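Local coordinates for protein pilin (Clostridioides difficile, PDB 6T8S) that is the major type IV pilin PilA1, the subunit that probably polymerises into the thin surface fibres known as type IV pili, at residues 15-20 with 97-102; 46-51 with 67-72; 73-78 with 116-121; 81-86 with 131-136; 92-97 with 125-130. All coordinates share one frame; numbering follows the deposited sequence. Where two conformers were deposited one is given.

The five contacts tie one compact pilin fold together, from its long helix 9-37 to the hairpin end of its antiparallel sheet. Contact 1 packs helix 94-104 on helix 9-37, and contact 5, with its centre about 10 Å away, joins the start of helix 94-104 to the chain entering strand 128-138; the two share Ser97. Contact 4, closest to the middle of the chain, pairs strand 78-83 with strand 128-138, which contact 5 also uses. Contact 2 brings a loop onto strand 70-75, and contact 3 takes up the same strand, its centre about 17 Å from that of contact 2. The segments of contacts 1 and 4 alternate, so the chain passes back and forth between helices and sheet.

Contact 1 of 5, residues 15-20 with 97-102; sequences KVASVE and SAKLLS
Val16 meets Lys99 and Leu100 through a single methyl group, CG1, which is the tight point of this contact. With CG1 anti to the backbone N (chi1 161°), it sits 3.6 Å from CG of Lys99 and is also close to the backbone N of Leu100, while CD1 of Leu100 lies 3.9 Å from the same methyl. Val16 and Lys99 run past each other in opposite directions. The lysine packs here with its aliphatic part, CB, CG and CD all lying against Val16 CG1. Leu100 continues the apolar layer, its CD1 approaching CG of Glu20 at 4.1 Å. In this pilin helix 94-104 adds to the globular part packed on the long N-terminal helix: it runs beside helix 9-37 at an angle of 32°, the two short axes 9.7 Å apart. On the other flank the packing is looser and polar. Ala17 CB comes no nearer than 4.3 Å to CE of Lys99, and Glu20 OE2 stays 4.4 Å from Lys99 NZ, beyond a salt bridge. The lysine chain bends at chi4 (60°), and NZ makes its salt bridge with Asp103, whose carboxylate also lies close to that of Glu20.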
# COMPACT_ATOMS: atom_id res chain seq x y z
N LYS A 15 -1.99 4.08 13.99
CA LYS A 15 -2.64 3.97 12.64
C LYS A 15 -1.59 3.59 11.59
O LYS A 15 -1.86 2.73 10.73
CB LYS A 15 -3.32 5.29 12.27
CG LYS A 15 -4.56 5.58 13.08
CD LYS A 15 -5.21 6.88 12.72
CE LYS A 15 -6.62 6.98 13.25
NZ LYS A 15 -7.15 8.35 13.10
N VAL A 16 -0.42 4.22 11.65
CA VAL A 16 0.73 3.89 10.76
C VAL A 16 1.13 2.42 11.00
O VAL A 16 1.32 1.69 10.01
CB VAL A 16 1.89 4.88 10.98
CG1 VAL A 16 3.22 4.35 10.47
CG2 VAL A 16 1.56 6.22 10.34
N ALA A 17 1.25 1.98 12.25
CA ALA A 17 1.65 0.59 12.55
C ALA A 17 0.63 -0.38 11.96
O ALA A 17 1.02 -1.44 11.45
CB ALA A 17 1.81 0.39 14.04
N SER A 18 -0.67 -0.05 12.02
CA SER A 18 -1.76 -0.87 11.45
C SER A 18 -1.58 -1.06 9.93
O SER A 18 -1.73 -2.19 9.44
CB SER A 18 -3.10 -0.28 11.79
OG SER A 18 -4.13 -1.12 11.34
N VAL A 19 -1.21 -0.01 9.21
CA VAL A 19 -0.92 -0.11 7.76
C VAL A 19 0.30 -1.02 7.54
O VAL A 19 0.27 -1.87 6.64
CB VAL A 19 -0.72 1.28 7.14
CG1 VAL A 19 -0.25 1.17 5.70
CG2 VAL A 19 -2.00 2.10 7.26
N GLU A 20 1.33 -0.88 8.37
CA GLU A 20 2.54 -1.74 8.28
C GLU A 20 2.15 -3.21 8.45
O GLU A 20 2.69 -4.06 7.72
CB GLU A 20 3.55 -1.35 9.35
CG GLU A 20 4.14 0.03 9.18
CD GLU A 20 5.03 0.46 10.32
OE1 GLU A 20 5.37 -0.39 11.18
OE2 GLU A 20 5.42 1.64 10.34
N SER A 97 4.49 10.09 8.44
CA SER A 97 5.36 9.81 7.27
C SER A 97 6.72 9.30 7.74
O SER A 97 7.23 8.29 7.17
CB SER A 97 5.48 11.03 6.38
OG SER A 97 4.23 11.32 5.81
N ALA A 98 7.30 9.98 8.74
CA ALA A 98 8.61 9.66 9.32
C ALA A 98 8.60 8.22 9.86
O ALA A 98 9.56 7.47 9.58
CB ALA A 98 8.96 10.66 10.39
N LYS A 99 7.55 7.84 10.58
CA LYS A 99 7.49 6.48 11.17
C LYS A 99 7.38 5.44 10.04
O LYS A 99 8.10 4.41 10.07
CB LYS A 99 6.31 6.32 12.13
CG LYS A 99 6.11 4.88 12.58
CD LYS A 99 5.19 4.72 13.76
CE LYS A 99 5.00 3.27 14.16
NZ LYS A 99 6.27 2.60 14.52
N LEU A 100 6.47 5.67 9.09
CA LEU A 100 6.24 4.72 7.98
C LEU A 100 7.58 4.48 7.26
O LEU A 100 7.95 3.30 7.03
CB LEU A 100 5.14 5.31 7.08
CG LEU A 100 4.50 4.37 6.08
CD1 LEU A 100 3.72 3.26 6.77
CD2 LEU A 100 3.59 5.16 5.15
N LEU A 101 8.33 5.54 6.97
CA LEU A 101 9.62 5.43 6.24
C LEU A 101 10.68 4.76 7.12
O LEU A 101 11.46 3.95 6.59
CB LEU A 101 10.07 6.82 5.79
CG LEU A 101 9.36 7.33 4.54
CD1 LEU A 101 9.52 8.84 4.40
CD2 LEU A 101 9.90 6.61 3.31
N SER A 102 10.73 5.07 8.41
CA SER A 102 11.69 4.44 9.35
C SER A 102 11.46 2.93 9.37
O SER A 102 12.42 2.17 9.50
CB SER A 102 11.59 5.02 10.73
OG SER A 102 12.10 6.33 10.75

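Contact 2 of 5, residues 46-51 with 67-72; sequences GQTGLS and GGKYKL
Lys71 reaches to the loop 46-51 and gives its ammonium group to a backbone carbonyl: NZ bonds to Gln47 O at 2.9 Å, nearly in line with the carbonyl bond at a C=O...N angle of 172°. The chain gets there by starting with CG between the backbone N and the carbonyl carbon (chi1 73°) and bending once more at chi3. A second bond runs the other way, from Gly49 N to Tyr70 O at 2.8 Å; the donor lies in the carbonyl plane, although the N-H is bent to 133°. Thr43 takes care of other groups nearby, its OG1 hydrogen-bonded to both Gly49 O and Leu72 N. The hydroxyl of Tyr70, at the far end of its ring, is satisfied by Asp22 on the long helix. Gly49 adopts backbone angles that would press a side chain against the preceding carbonyl. The apolar part of the contact is Leu50: CD2 packs on CG of Leu72 at 3.6 Å, the two leucines crossing at about a right angle, and CD1 touches CB of Tyr70 at 3.8 Å. The result is an irregular loop laid across the start of strand 70-75, in a region between the N-terminal helix and the antiparallel sheet that is consistent with the alpha-beta loop of type IV pilins.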
# COMPACT_ATOMS: atom_id res chain seq x y z
N GLY A 46 -11.20 -1.93 -12.98
CA GLY A 46 -12.50 -1.30 -12.65
C GLY A 46 -12.99 -1.66 -11.26
O GLY A 46 -14.13 -1.29 -10.96
N GLN A 47 -12.18 -2.33 -10.44
CA GLN A 47 -12.57 -2.78 -9.08
C GLN A 47 -11.56 -2.27 -8.05
O GLN A 47 -10.45 -1.86 -8.43
CB GLN A 47 -12.64 -4.31 -9.00
CG GLN A 47 -13.63 -4.92 -9.99
CD GLN A 47 -13.75 -6.42 -9.85
OE1 GLN A 47 -13.30 -7.03 -8.88
NE2 GLN A 47 -14.34 -7.04 -10.87
N THR A 48 -11.94 -2.34 -6.78
CA THR A 48 -11.05 -2.11 -5.62
C THR A 48 -10.98 -3.42 -4.82
O THR A 48 -11.72 -4.37 -5.16
CB THR A 48 -11.53 -0.90 -4.80
OG1 THR A 48 -12.78 -1.21 -4.19
CG2 THR A 48 -11.69 0.34 -5.65
N GLY A 49 -10.11 -3.47 -3.81
CA GLY A 49 -10.10 -4.58 -2.83
C GLY A 49 -9.08 -5.66 -3.18
O GLY A 49 -8.44 -5.58 -4.23
N LEU A 50 -8.94 -6.63 -2.28
CA LEU A 50 -7.85 -7.64 -2.29
C LEU A 50 -8.42 -9.05 -2.47
O LEU A 50 -7.71 -10.02 -2.17
CB LEU A 50 -7.10 -7.52 -0.96
CG LEU A 50 -6.44 -6.17 -0.71
CD1 LEU A 50 -5.82 -6.10 0.67
CD2 LEU A 50 -5.41 -5.87 -1.79
N SER A 51 -9.63 -9.19 -3.01
CA SER A 51 -10.28 -10.52 -3.16
C SER A 51 -9.45 -11.45 -4.07
O SER A 51 -9.59 -12.69 -3.92
CB SER A 51 -11.73 -10.38 -3.60
OG SER A 51 -11.75 -9.97 -4.95
N GLY A 67 -6.79 5.96 6.30
CA GLY A 67 -7.78 6.29 5.25
C GLY A 67 -7.51 5.52 3.97
O GLY A 67 -6.33 5.24 3.68
N GLY A 68 -8.57 5.18 3.22
CA GLY A 68 -8.43 4.69 1.84
C GLY A 68 -8.59 3.18 1.71
O GLY A 68 -8.08 2.43 2.58
N LYS A 69 -9.28 2.74 0.67
CA LYS A 69 -9.44 1.29 0.37
C LYS A 69 -8.14 0.76 -0.25
O LYS A 69 -7.45 1.50 -0.96
CB LYS A 69 -10.59 1.06 -0.61
CG LYS A 69 -11.98 1.15 0.01
CD LYS A 69 -13.08 0.97 -1.02
CE LYS A 69 -14.41 1.53 -0.56
NZ LYS A 69 -15.50 1.16 -1.49
N TYR A 70 -7.84 -0.52 -0.01
CA TYR A 70 -6.66 -1.18 -0.60
C TYR A 70 -7.03 -1.71 -1.99
O TYR A 70 -8.18 -2.16 -2.19
CB TYR A 70 -6.19 -2.34 0.28
CG TYR A 70 -5.62 -1.97 1.62
CD1 TYR A 70 -4.47 -1.20 1.72
CD2 TYR A 70 -6.17 -2.47 2.80
CE1 TYR A 70 -3.91 -0.89 2.95
CE2 TYR A 70 -5.61 -2.17 4.04
CZ TYR A 70 -4.48 -1.39 4.12
OH TYR A 70 -3.91 -1.08 5.32
N LYS A 71 -6.07 -1.72 -2.91
CA LYS A 71 -6.12 -2.56 -4.13
C LYS A 71 -4.69 -2.87 -4.58
O LYS A 71 -3.75 -2.24 -4.05
CB LYS A 71 -6.99 -1.91 -5.21
CG LYS A 71 -6.42 -0.70 -5.92
CD LYS A 71 -7.33 -0.21 -7.08
CE LYS A 71 -7.14 -0.99 -8.37
NZ LYS A 71 -8.06 -0.57 -9.46
N LEU A 72 -4.54 -3.82 -5.49
CA LEU A 72 -3.23 -4.26 -6.03
C LEU A 72 -3.14 -3.83 -7.49
O LEU A 72 -4.09 -4.14 -8.24
CB LEU A 72 -3.11 -5.78 -5.90
CG LEU A 72 -3.01 -6.31 -4.48
CD1 LEU A 72 -3.05 -7.83 -4.48
CD2 LEU A 72 -1.76 -5.82 -3.80

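Contact 3 of 5, residues 73-78 with 116-121; sequences IKVGNK and DNLGNP
Val75 and Leu118 bury the most surface here, followed by Asp116. Val75 points its CG1 methyl at the backbone of the 116-121 loop, where Val75 CG1 lies 3.8 Å from Asn117 C; CG1 stands anti to the backbone N (chi1 -177°), which places it against that backbone. The same methyl meets Leu118 CD2 at 4.0 Å. Asp116 takes part through its main chain: Gly76 passes close to it, backbone to backbone, their CA atoms 4.6 Å apart. Glycine suits position 76 twice over, because its phi is positive and because a side chain would crowd Asp116 O. The other branch of Leu118 adds an apolar contact with Lys78: CD1 sits 3.7 Å from CD of the lysine, and CE is almost as near, the two side chains crossing at about a right angle. Leu118 also rests on Val136 and Tyr110, which ties the loop to strands 109-110 and 128-138. Val75 and Lys78 exchange two backbone hydrogen bonds across the turn. This is a type II' turn closing a beta-hairpin between strands 70-75 and 78-83, with the 116-121 loop packed against the turn end by apolar contacts of Val75 and Lys78 and by the close backbones of Gly76 and Asp116.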
# COMPACT_ATOMS: atom_id res chain seq x y z
N ILE A 73 -2.06 -3.15 -7.85
CA ILE A 73 -1.78 -2.69 -9.23
C ILE A 73 -0.37 -3.11 -9.65
O ILE A 73 0.53 -3.27 -8.78
CB ILE A 73 -1.99 -1.17 -9.38
CG1 ILE A 73 -0.96 -0.36 -8.59
CG2 ILE A 73 -3.44 -0.81 -9.04
CD1 ILE A 73 -1.05 1.14 -8.81
N LYS A 74 -0.17 -3.23 -10.95
CA LYS A 74 1.17 -3.46 -11.53
C LYS A 74 1.67 -2.11 -12.04
O LYS A 74 0.89 -1.41 -12.74
CB LYS A 74 1.08 -4.57 -12.58
CG LYS A 74 2.41 -4.91 -13.24
CD LYS A 74 2.42 -6.28 -13.88
CE LYS A 74 3.32 -6.34 -15.10
NZ LYS A 74 3.05 -7.55 -15.91
N VAL A 75 2.87 -1.72 -11.64
CA VAL A 75 3.56 -0.49 -12.12
C VAL A 75 4.89 -0.95 -12.73
O VAL A 75 5.75 -1.38 -11.97
CB VAL A 75 3.76 0.53 -10.98
CG1 VAL A 75 4.39 1.81 -11.50
CG2 VAL A 75 2.44 0.84 -10.28
N GLY A 76 5.00 -0.92 -14.06
CA GLY A 76 6.10 -1.59 -14.78
C GLY A 76 6.18 -3.06 -14.40
O GLY A 76 5.20 -3.79 -14.64
N ASN A 77 7.30 -3.48 -13.80
CA ASN A 77 7.56 -4.89 -13.40
C ASN A 77 7.18 -5.10 -11.92
O ASN A 77 7.28 -6.25 -11.46
CB ASN A 77 9.03 -5.27 -13.63
CG ASN A 77 10.01 -4.33 -12.94
OD1 ASN A 77 9.83 -3.11 -12.95
ND2 ASN A 77 11.05 -4.89 -12.33
N LYS A 78 6.74 -4.05 -11.21
CA LYS A 78 6.53 -4.09 -9.74
C LYS A 78 5.06 -4.34 -9.39
O LYS A 78 4.18 -3.80 -10.08
CB LYS A 78 7.01 -2.77 -9.12
CG LYS A 78 8.51 -2.54 -9.24
CD LYS A 78 8.95 -1.25 -8.61
CE LYS A 78 10.41 -0.91 -8.85
NZ LYS A 78 10.70 -0.82 -10.30
N ASP A 116 3.56 3.06 -15.94
CA ASP A 116 4.95 2.61 -16.21
C ASP A 116 5.87 2.89 -15.02
O ASP A 116 6.76 2.07 -14.79
CB ASP A 116 5.51 3.28 -17.47
CG ASP A 116 4.89 2.79 -18.76
OD1 ASP A 116 4.55 1.59 -18.83
OD2 ASP A 116 4.75 3.61 -19.69
N ASN A 117 5.69 4.01 -14.31
CA ASN A 117 6.76 4.58 -13.44
C ASN A 117 6.24 5.04 -12.07
O ASN A 117 5.24 5.78 -12.01
CB ASN A 117 7.46 5.77 -14.11
CG ASN A 117 8.15 5.36 -15.39
OD1 ASN A 117 7.70 5.70 -16.48
ND2 ASN A 117 9.22 4.59 -15.27
N LEU A 118 7.00 4.70 -11.02
CA LEU A 118 6.85 5.25 -9.64
C LEU A 118 7.21 6.73 -9.69
O LEU A 118 8.20 7.06 -10.38
CB LEU A 118 7.80 4.50 -8.70
CG LEU A 118 7.62 2.98 -8.64
CD1 LEU A 118 8.76 2.34 -7.84
CD2 LEU A 118 6.27 2.60 -8.05
N GLY A 119 6.47 7.59 -8.98
CA GLY A 119 6.61 9.05 -9.00
C GLY A 119 7.43 9.58 -7.83
O GLY A 119 8.52 9.04 -7.60
N ASN A 120 6.94 10.62 -7.14
CA ASN A 120 7.71 11.33 -6.08
C ASN A 120 7.70 10.45 -4.82
O ASN A 120 6.65 10.09 -4.31
CB ASN A 120 7.19 12.74 -5.79
CG ASN A 120 7.86 13.86 -6.59
OD1 ASN A 120 8.82 13.67 -7.34
ND2 ASN A 120 7.35 15.07 -6.44
N PRO A 121 8.88 10.07 -4.28
CA PRO A 121 8.91 9.27 -3.05
C PRO A 121 8.42 10.07 -1.84
O PRO A 121 8.71 11.26 -1.74
CB PRO A 121 10.39 8.90 -2.89
CG PRO A 121 11.16 9.92 -3.72
CD PRO A 121 10.22 10.34 -4.82

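Contact 4 of 5, residues 81-86 with 131-136; sequences LQIGTN and KVLYIV
Leu81 and Ile135 exchange two backbone hydrogen bonds, Leu81 N to Ile135 O at 2.8 Å and Ile135 N to Leu81 O at 2.9 Å. Two residues further on Ile83 and Leu133 repeat the pattern, with Ile83 N to Leu133 O at 2.8 Å and Leu133 N to Ile83 O at 3.0 Å. Between them Gln82 and Tyr134 form a non-hydrogen-bonded pair. The amide of Gln82 is held by its own strand: NE2 gives a nearly straight bond to Gly84 O, with that oxygen in the amide plane. Fixed in this way, the side chain runs beside Tyr134, pointing the same way, its amide turned 65° from the ring and OE1 at the ring edge, 3.8 Å from CE1. Gln82 CG stands anti to the backbone N (chi1 174°), which places it against Val132 CG1 at 3.5 Å. The second methyl of Val132, CG2, packs on the backbone at Gly84 C and Thr85 N. On the other face Ile83 CD1 meets Ile135 CD1 at 3.8 Å, crossing it obliquely, and these side chains go on to Val19 and Tyr23 of helix 9-37. Strands 78-83 and 128-138 thus form an antiparallel pair in the middle of the pilin sheet, with one face packed on the long N-terminal helix in the manner of type IV pilins.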
# COMPACT_ATOMS: atom_id res chain seq x y z
N LEU A 81 0.95 -1.95 -3.66
CA LEU A 81 -0.26 -1.79 -2.83
C LEU A 81 -0.70 -0.33 -2.95
O LEU A 81 0.04 0.57 -2.53
CB LEU A 81 0.07 -2.17 -1.38
CG LEU A 81 -1.09 -2.03 -0.40
CD1 LEU A 81 -2.22 -2.99 -0.73
CD2 LEU A 81 -0.61 -2.21 1.04
N GLN A 82 -1.85 -0.11 -3.58
CA GLN A 82 -2.51 1.21 -3.63
C GLN A 82 -3.38 1.35 -2.39
O GLN A 82 -4.13 0.40 -2.04
CB GLN A 82 -3.32 1.32 -4.93
CG GLN A 82 -4.16 2.61 -5.00
CD GLN A 82 -4.88 2.72 -6.32
OE1 GLN A 82 -4.39 2.26 -7.35
NE2 GLN A 82 -6.06 3.33 -6.31
N ILE A 83 -3.27 2.50 -1.73
CA ILE A 83 -4.08 2.84 -0.53
C ILE A 83 -4.87 4.10 -0.88
O ILE A 83 -4.28 5.18 -0.93
CB ILE A 83 -3.19 3.02 0.71
CG1 ILE A 83 -2.16 1.89 0.83
CG2 ILE A 83 -4.06 3.15 1.96
CD1 ILE A 83 -1.18 2.09 1.96
N GLY A 84 -6.17 3.93 -1.11
CA GLY A 84 -7.07 5.03 -1.47
C GLY A 84 -7.61 4.88 -2.86
O GLY A 84 -7.05 4.12 -3.68
N THR A 85 -8.68 5.61 -3.14
CA THR A 85 -9.36 5.64 -4.45
C THR A 85 -9.87 7.06 -4.66
O THR A 85 -9.58 7.94 -3.84
CB THR A 85 -10.50 4.62 -4.46
OG1 THR A 85 -11.43 5.08 -3.48
CG2 THR A 85 -10.03 3.20 -4.17
N ASN A 86 -10.68 7.26 -5.70
CA ASN A 86 -11.40 8.53 -5.95
C ASN A 86 -12.21 8.97 -4.73
O ASN A 86 -12.35 10.19 -4.50
CB ASN A 86 -12.30 8.40 -7.17
CG ASN A 86 -13.37 7.35 -6.98
OD1 ASN A 86 -13.06 6.16 -6.87
ND2 ASN A 86 -14.62 7.78 -6.94
N LYS A 131 -4.91 11.97 -0.10
CA LYS A 131 -4.35 11.59 -1.42
C LYS A 131 -4.07 10.08 -1.45
O LYS A 131 -3.70 9.49 -0.41
CB LYS A 131 -3.07 12.37 -1.72
CG LYS A 131 -3.21 13.89 -1.70
CD LYS A 131 -4.14 14.44 -2.75
CE LYS A 131 -4.27 15.95 -2.69
NZ LYS A 131 -5.32 16.44 -3.62
N VAL A 132 -4.20 9.47 -2.62
CA VAL A 132 -3.86 8.04 -2.83
C VAL A 132 -2.36 7.87 -2.61
O VAL A 132 -1.58 8.72 -3.06
CB VAL A 132 -4.31 7.54 -4.21
CG1 VAL A 132 -3.92 6.09 -4.42
CG2 VAL A 132 -5.82 7.72 -4.40
N LEU A 133 -1.98 6.80 -1.90
CA LEU A 133 -0.59 6.45 -1.56
C LEU A 133 -0.29 5.08 -2.16
O LEU A 133 -1.22 4.29 -2.35
CB LEU A 133 -0.44 6.43 -0.03
CG LEU A 133 1.00 6.36 0.50
CD1 LEU A 133 1.72 7.68 0.34
CD2 LEU A 133 1.04 5.93 1.96
N TYR A 134 0.98 4.82 -2.46
CA TYR A 134 1.47 3.60 -3.13
C TYR A 134 2.65 3.02 -2.35
O TYR A 134 3.57 3.77 -2.02
CB TYR A 134 1.86 3.95 -4.56
CG TYR A 134 0.73 4.53 -5.37
CD1 TYR A 134 -0.19 3.71 -6.01
CD2 TYR A 134 0.55 5.90 -5.45
CE1 TYR A 134 -1.23 4.25 -6.76
CE2 TYR A 134 -0.49 6.45 -6.19
CZ TYR A 134 -1.37 5.62 -6.85
OH TYR A 134 -2.40 6.16 -7.57
N ILE A 135 2.61 1.71 -2.06
CA ILE A 135 3.76 1.01 -1.40
C ILE A 135 4.14 -0.22 -2.24
O ILE A 135 3.31 -1.13 -2.41
CB ILE A 135 3.48 0.63 0.07
CG1 ILE A 135 2.86 1.78 0.87
CG2 ILE A 135 4.78 0.15 0.70
CD1 ILE A 135 2.57 1.44 2.32
N VAL A 136 5.37 -0.25 -2.72
CA VAL A 136 5.89 -1.40 -3.51
C VAL A 136 5.85 -2.65 -2.61
O VAL A 136 6.42 -2.58 -1.49
CB VAL A 136 7.30 -1.14 -4.03
CG1 VAL A 136 7.87 -2.38 -4.71
CG2 VAL A 136 7.32 0.05 -4.98

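Contact 5 of 5, residues 92-97 with 125-130; sequences LTEAQS and NTKVDN
Ser97, already on a helix, reaches out to the other segment: its OG donates to Thr126 O at 2.7 Å, the donor tilted 32° from the carbonyl plane. A side chain of the first turns of helix 94-104 thus holds the backbone of the loop that runs into strand 128-138. Just before the helix, Leu92 and Val128 form a short antiparallel pair, Leu92 N to Val128 O and Val128 N to Leu92 O both at 2.9 Å. Their side chains lie side by side, with Leu92 CD1 4.1 Å from Val128 CG2. The strand passes straight into the helix through a capping box. Thr93 is the N-cap, its OG1 between the backbone N and the carbonyl carbon (chi1 70°) and accepting from Gln96 N at 3.1 Å, while Gln96 OE1 takes the N-H of Thr93 in return. The amide nitrogen of Gln96 continues to Asn12 O on the long helix. Glu94 lays CG and CD on the backbone of Asn125, its CD 3.4 Å from Asn125 O. Glu94 and Lys127 cross at an angle, CG to CG at 3.6 Å. Their charged ends remain 4.4 Å apart, Glu94 OE2 to Lys127 NZ, too far for a salt bridge. The attraction between them is therefore probably modest, and the firm polar links are short-range bonds to backbone groups: the cap defines the start of the helix, while the Leu92-Val128 pair and the Ser97 bond tie it to 125-130 and probably help set its position there.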
# COMPACT_ATOMS: atom_id res chain seq x y z
N LEU A 92 -1.67 11.77 6.32
CA LEU A 92 -0.40 11.60 7.07
C LEU A 92 0.10 12.96 7.55
O LEU A 92 0.29 13.87 6.71
CB LEU A 92 0.64 10.92 6.18
CG LEU A 92 0.32 9.48 5.76
CD1 LEU A 92 1.29 9.00 4.68
CD2 LEU A 92 0.35 8.55 6.96
N THR A 93 0.34 13.07 8.85
CA THR A 93 1.22 14.11 9.43
C THR A 93 2.68 13.80 9.04
O THR A 93 2.96 12.67 8.59
CB THR A 93 1.04 14.18 10.94
OG1 THR A 93 1.60 12.97 11.47
CG2 THR A 93 -0.41 14.34 11.35
N GLU A 94 3.58 14.76 9.23
CA GLU A 94 5.03 14.56 9.02
C GLU A 94 5.52 13.43 9.94
O GLU A 94 6.28 12.57 9.47
CB GLU A 94 5.80 15.85 9.28
CG GLU A 94 5.50 16.93 8.26
CD GLU A 94 6.38 18.17 8.37
OE1 GLU A 94 7.50 18.07 8.91
OE2 GLU A 94 5.94 19.23 7.90
N ALA A 95 5.06 13.41 11.20
CA ALA A 95 5.46 12.38 12.19
C ALA A 95 5.01 11.00 11.70
O ALA A 95 5.78 10.02 11.88
CB ALA A 95 4.93 12.71 13.56
N GLN A 96 3.82 10.89 11.09
CA GLN A 96 3.32 9.60 10.55
C GLN A 96 4.18 9.17 9.35
O GLN A 96 4.58 7.97 9.28
CB GLN A 96 1.85 9.70 10.15
CG GLN A 96 0.89 9.72 11.33
CD GLN A 96 -0.54 9.85 10.87
OE1 GLN A 96 -0.91 10.82 10.20
NE2 GLN A 96 -1.36 8.88 11.22
N SER A 97 4.49 10.09 8.44
CA SER A 97 5.36 9.81 7.27
C SER A 97 6.72 9.30 7.74
O SER A 97 7.23 8.29 7.17
CB SER A 97 5.48 11.03 6.38
OG SER A 97 4.23 11.32 5.81
N ASN A 125 9.51 14.44 5.90
CA ASN A 125 8.90 15.78 6.10
C ASN A 125 7.60 15.94 5.29
O ASN A 125 7.07 17.07 5.27
CB ASN A 125 9.86 16.91 5.71
CG ASN A 125 11.10 16.93 6.57
OD1 ASN A 125 11.02 16.73 7.78
ND2 ASN A 125 12.25 17.15 5.96
N THR A 126 7.09 14.89 4.64
CA THR A 126 5.88 15.00 3.77
C THR A 126 4.59 14.92 4.60
O THR A 126 4.48 14.02 5.43
CB THR A 126 5.84 13.93 2.67
OG1 THR A 126 7.07 13.97 1.95
CG2 THR A 126 4.70 14.15 1.71
N LYS A 127 3.68 15.87 4.39
CA LYS A 127 2.26 15.83 4.83
C LYS A 127 1.43 15.36 3.65
O LYS A 127 1.68 15.82 2.51
CB LYS A 127 1.76 17.20 5.28
CG LYS A 127 2.42 17.77 6.53
CD LYS A 127 1.54 18.79 7.27
CE LYS A 127 2.00 19.08 8.70
NZ LYS A 127 2.06 17.87 9.57
N VAL A 128 0.47 14.47 3.89
CA VAL A 128 -0.48 14.00 2.84
C VAL A 128 -1.89 14.31 3.31
O VAL A 128 -2.27 13.87 4.42
CB VAL A 128 -0.29 12.51 2.51
CG1 VAL A 128 -1.23 12.09 1.40
CG2 VAL A 128 1.15 12.17 2.14
N ASP A 129 -2.64 15.07 2.51
CA ASP A 129 -4.01 15.50 2.86
C ASP A 129 -5.00 14.85 1.89
O ASP A 129 -5.26 15.43 0.81
CB ASP A 129 -4.15 17.02 2.87
CG ASP A 129 -5.56 17.49 3.19
OD1 ASP A 129 -6.38 16.65 3.62
OD2 ASP A 129 -5.84 18.69 2.98
N ASN A 130 -5.51 13.66 2.24
CA ASN A 130 -6.55 12.94 1.46
C ASN A 130 -6.06 12.65 0.04
O ASN A 130 -6.78 13.01 -0.94
CB ASN A 130 -7.87 13.71 1.43
CG ASN A 130 -9.04 12.85 1.03
OD1 ASN A 130 -9.06 11.66 1.30
ND2 ASN A 130 -10.03 13.44 0.37